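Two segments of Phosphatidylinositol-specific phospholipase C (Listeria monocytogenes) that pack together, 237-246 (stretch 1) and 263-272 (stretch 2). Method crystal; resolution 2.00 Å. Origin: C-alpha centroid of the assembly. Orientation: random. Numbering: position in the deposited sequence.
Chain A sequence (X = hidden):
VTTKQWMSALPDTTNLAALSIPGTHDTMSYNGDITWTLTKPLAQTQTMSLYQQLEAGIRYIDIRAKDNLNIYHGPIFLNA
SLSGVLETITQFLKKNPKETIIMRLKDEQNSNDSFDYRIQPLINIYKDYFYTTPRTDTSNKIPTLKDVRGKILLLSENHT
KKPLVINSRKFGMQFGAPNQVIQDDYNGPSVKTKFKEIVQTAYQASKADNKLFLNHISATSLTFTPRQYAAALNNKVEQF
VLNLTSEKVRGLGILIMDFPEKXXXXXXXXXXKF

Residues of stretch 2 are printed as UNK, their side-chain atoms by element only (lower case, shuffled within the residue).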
# COMPACT_ATOMS: atom_id res chain seq x y z
N VAL A 237 14.48 7.14 8.31
CA VAL A 237 13.35 7.75 7.63
C VAL A 237 12.43 8.46 8.63
O VAL A 237 11.89 9.52 8.34
CB VAL A 237 12.56 6.71 6.81
CG1 VAL A 237 11.29 7.33 6.23
CG2 VAL A 237 13.42 6.15 5.69
N GLU A 238 12.29 7.88 9.81
CA GLU A 238 11.45 8.46 10.85
C GLU A 238 11.97 9.83 11.30
O GLU A 238 11.19 10.76 11.48
CB GLU A 238 11.37 7.52 12.04
CG GLU A 238 10.38 7.96 13.11
CD GLU A 238 10.35 7.03 14.30
OE1 GLU A 238 10.86 5.89 14.20
OE2 GLU A 238 9.80 7.44 15.34
N GLN A 239 13.29 9.94 11.46
CA GLN A 239 13.91 11.20 11.88
C GLN A 239 13.82 12.25 10.78
O GLN A 239 13.70 13.45 11.07
CB GLN A 239 15.38 10.97 12.22
CG GLN A 239 15.59 10.27 13.53
CD GLN A 239 17.04 9.88 13.73
OE1 GLN A 239 17.95 10.59 13.30
NE2 GLN A 239 17.25 8.72 14.36
N PHE A 240 13.90 11.80 9.54
CA PHE A 240 13.81 12.68 8.39
C PHE A 240 12.42 13.31 8.31
O PHE A 240 12.28 14.50 8.06
CB PHE A 240 14.11 11.90 7.12
CG PHE A 240 13.93 12.69 5.86
CD1 PHE A 240 14.81 13.72 5.55
CD2 PHE A 240 12.89 12.40 4.98
CE1 PHE A 240 14.65 14.45 4.38
CE2 PHE A 240 12.73 13.12 3.81
CZ PHE A 240 13.61 14.15 3.50
N VAL A 241 11.39 12.49 8.56
CA VAL A 241 10.01 12.93 8.54
C VAL A 241 9.74 13.90 9.70
O VAL A 241 9.04 14.89 9.54
CB VAL A 241 9.04 11.74 8.62
CG1 VAL A 241 7.60 12.22 8.60
CG2 VAL A 241 9.29 10.78 7.46
N LEU A 242 10.34 13.62 10.85
CA LEU A 242 10.18 14.48 12.03
C LEU A 242 10.75 15.88 11.77
O LEU A 242 10.16 16.88 12.18
CB LEU A 242 10.87 13.83 13.24
CG LEU A 242 9.98 13.16 14.29
CD1 LEU A 242 8.68 12.68 13.66
CD2 LEU A 242 10.72 12.02 14.96
N ASN A 243 11.88 15.94 11.08
CA ASN A 243 12.53 17.20 10.73
C ASN A 243 11.65 18.02 9.79
O ASN A 243 11.40 19.20 10.02
CB ASN A 243 13.88 16.92 10.06
CG ASN A 243 14.63 18.19 9.71
OD1 ASN A 243 15.25 18.28 8.65
ND2 ASN A 243 14.58 19.18 10.60
N LEU A 244 11.20 17.37 8.72
CA LEU A 244 10.35 17.99 7.71
C LEU A 244 9.03 18.50 8.28
O LEU A 244 8.43 19.43 7.74
CB LEU A 244 10.08 17.00 6.58
CG LEU A 244 10.81 17.23 5.25
CD1 LEU A 244 12.27 17.59 5.47
CD2 LEU A 244 10.68 15.98 4.40
N THR A 245 8.57 17.89 9.37
CA THR A 245 7.34 18.32 10.02
C THR A 245 7.61 19.64 10.74
O THR A 245 6.76 20.54 10.76
CB THR A 245 6.83 17.25 11.01
OG1 THR A 245 6.54 16.03 10.30
CG2 THR A 245 5.55 17.72 11.72
N SER A 246 8.81 19.76 11.32
CA SER A 246 9.23 20.98 12.03
C SER A 246 9.34 22.12 11.03
O SER A 246 9.02 23.27 11.34
CB SER A 246 10.60 20.77 12.69
OG SER A 246 10.55 19.76 13.68
N UNK A 263 5.46 3.33 16.62
CA UNK A 263 6.01 4.68 16.78
C UNK A 263 6.23 5.37 15.44
O UNK A 263 5.82 6.52 15.25
n UNK A 263 8.55 6.67 20.00
c UNK A 263 7.36 4.57 17.51
c UNK A 263 8.09 5.88 17.76
o UNK A 263 6.49 7.00 19.15
c UNK A 263 7.64 6.57 19.03
N UNK A 264 6.89 4.66 14.53
CA UNK A 264 7.19 5.18 13.20
C UNK A 264 5.91 5.50 12.43
O UNK A 264 5.83 6.52 11.75
c UNK A 264 8.02 4.16 12.39
c UNK A 264 8.58 4.81 11.14
o UNK A 264 9.10 3.68 13.19
N UNK A 265 4.92 4.62 12.55
CA UNK A 265 3.64 4.80 11.86
C UNK A 265 2.94 6.07 12.36
O UNK A 265 2.43 6.86 11.56
c UNK A 265 2.73 3.57 12.06
c UNK A 265 3.40 2.33 11.46
c UNK A 265 2.74 1.01 11.86
c UNK A 265 1.37 3.80 11.41
N UNK A 266 2.96 6.29 13.67
CA UNK A 266 2.33 7.47 14.26
C UNK A 266 2.99 8.76 13.81
O UNK A 266 2.30 9.73 13.49
n UNK A 266 0.32 5.99 20.12
c UNK A 266 1.36 6.67 17.96
c UNK A 266 2.38 7.40 15.80
c UNK A 266 0.29 5.83 18.64
c UNK A 266 1.32 6.52 16.44
N UNK A 267 4.31 8.78 13.78
CA UNK A 267 5.05 9.97 13.37
C UNK A 267 4.84 10.34 11.91
O UNK A 267 4.89 11.51 11.56
c UNK A 267 6.80 9.97 15.19
c UNK A 267 6.53 9.82 13.71
n UNK A 267 7.96 9.51 15.63
o UNK A 267 5.97 10.50 15.92
N UNK A 268 4.60 9.34 11.07
CA UNK A 268 4.35 9.60 9.66
C UNK A 268 2.95 10.22 9.54
O UNK A 268 2.74 11.15 8.76
c UNK A 268 6.08 6.52 8.04
c UNK A 268 4.00 8.59 7.37
c UNK A 268 5.88 7.80 8.81
c UNK A 268 4.45 8.32 8.80
N UNK A 269 2.02 9.73 10.35
CA UNK A 269 0.65 10.24 10.37
C UNK A 269 0.66 11.70 10.85
O UNK A 269 -0.03 12.55 10.28
c UNK A 269 -1.18 7.06 11.69
c UNK A 269 -0.48 8.01 10.73
c UNK A 269 -0.26 9.41 11.31
c UNK A 269 -1.60 10.11 11.53
N UNK A 270 1.44 11.97 11.90
CA UNK A 270 1.54 13.32 12.47
C UNK A 270 2.05 14.36 11.48
O UNK A 270 1.87 15.56 11.71
c UNK A 270 1.91 12.48 17.45
c UNK A 270 2.42 13.32 13.72
c UNK A 270 2.59 12.99 16.19
c UNK A 270 1.76 12.71 14.94
n UNK A 270 2.61 12.94 18.69
N UNK A 271 2.67 13.92 10.38
CA UNK A 271 3.16 14.86 9.37
C UNK A 271 2.02 15.61 8.69
O UNK A 271 2.22 16.71 8.20
o UNK A 271 4.13 15.14 6.15
c UNK A 271 4.01 14.14 8.32
n UNK A 271 5.57 15.89 7.70
c UNK A 271 4.58 15.10 7.29
N UNK A 272 0.83 15.02 8.65
CA UNK A 272 -0.33 15.67 8.03
C UNK A 272 -0.88 16.75 8.97
O UNK A 272 -0.76 16.63 10.19
o UNK A 272 -0.72 13.59 5.74
n UNK A 272 -0.80 12.33 7.59
c UNK A 272 -0.95 13.48 6.94
c UNK A 272 -1.43 14.65 7.75
O HOH W 1 5.73 14.05 12.12

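Position 263 carries three carbons in a row, the third bearing one oxygen and one nitrogen, and its second carbon lies 3.3 Å from OE2 of Glu238. This is the amide of a glutamine, Gln263, and its contact with stretch 1, made through CG, is slight.

At position 264 the CB carries one oxygen and one carbon, a branched hydroxyl side chain. The oxygen sits 3.0 Å from OE1 of Glu238. This is threonine, and in Thr264 the hydroxyl OG1 donates a hydrogen bond to that carboxylate oxygen.

Position 265 has four carbons, forked at the first, with one arm two carbons long, which identifies Ile265. Its CA-to-CB bond points away from stretch 1, and the side chain makes no contact with it.

The side chain at 266 is an unbranched run of four carbons ending in nitrogen, hence Lys266. All three torsions beyond chi1 are t, so the chain is extended; it makes no contact with stretch 1.

Position 267 shows two carbons, the second carrying one oxygen and one nitrogen. The nitrogen lies 2.8 Å from OE2 of Glu238, and CB packs 3.6 Å from CD1 of Leu242, whose side chain starts sideways but ends nearer. Such a short amide is asparagine. The CA-to-CB bond of Asn267 points toward stretch 1, and ND2 donates to OE2 of Glu238. The bond is weak, because its N-H...acceptor angle is 127°.

At 268 four carbons again fork at the first, with a two-carbon arm: Ile268. The side chain makes no contact within 4.5 Å of stretch 1, and the nearest contact instead involves the backbone, CA lying 4.3 Å from CG1 of Val241.

Position 269 repeats the four-carbon fork and is Ile269. As in Ile265 four residues earlier, its CA-to-CB bond points away from stretch 1.

Four carbons in a row ending in nitrogen mark position 270 as Lys270. Its side-chain end leads away from the contact, but its backbone O lies 4.3 Å from CG2 of Thr245.

Position 271 has two carbons, the second bearing oxygen and nitrogen. The nitrogen lies 2.8 Å from OG1 of Thr245, and CB meets CG1 of Val241 at 4.1 Å. This is Asn271. With chi1 in t, its end approaches stretch 1, and ND2 donates to OG1 of Thr245 with a nearly straight N-H...acceptor angle of 169°.

The same two-carbon amide at 272 gives Asn272, whose CA-to-CB bond points away from stretch 1 and which closes the type I turn begun at Ile269; its ND2 donates to O of Ile269 at 2.8 Å.

The helices run in similar directions, at 25° with axes 9.5 Å apart at closest approach. The two stretches together bury 444 Å², both sides summed. All three direct hydrogen bonds across the contact join polar side chains. Glu238 accepts from Thr264 and Asn267, one bond to each carboxylate oxygen, while Val241 and Leu242 add apolar packing. Farther along, Thr245 OG1 accepts from Asn271 ND2 and donates to O of Val241 at 2.9 Å, linking the contact to its own helix. Water 1 donates to OG1 of Thr245 at 2.8 Å and to O of Asn267 at 2.7 Å, bridging the stretches.

Stretch 2 263-272: QTIKNIIKNN
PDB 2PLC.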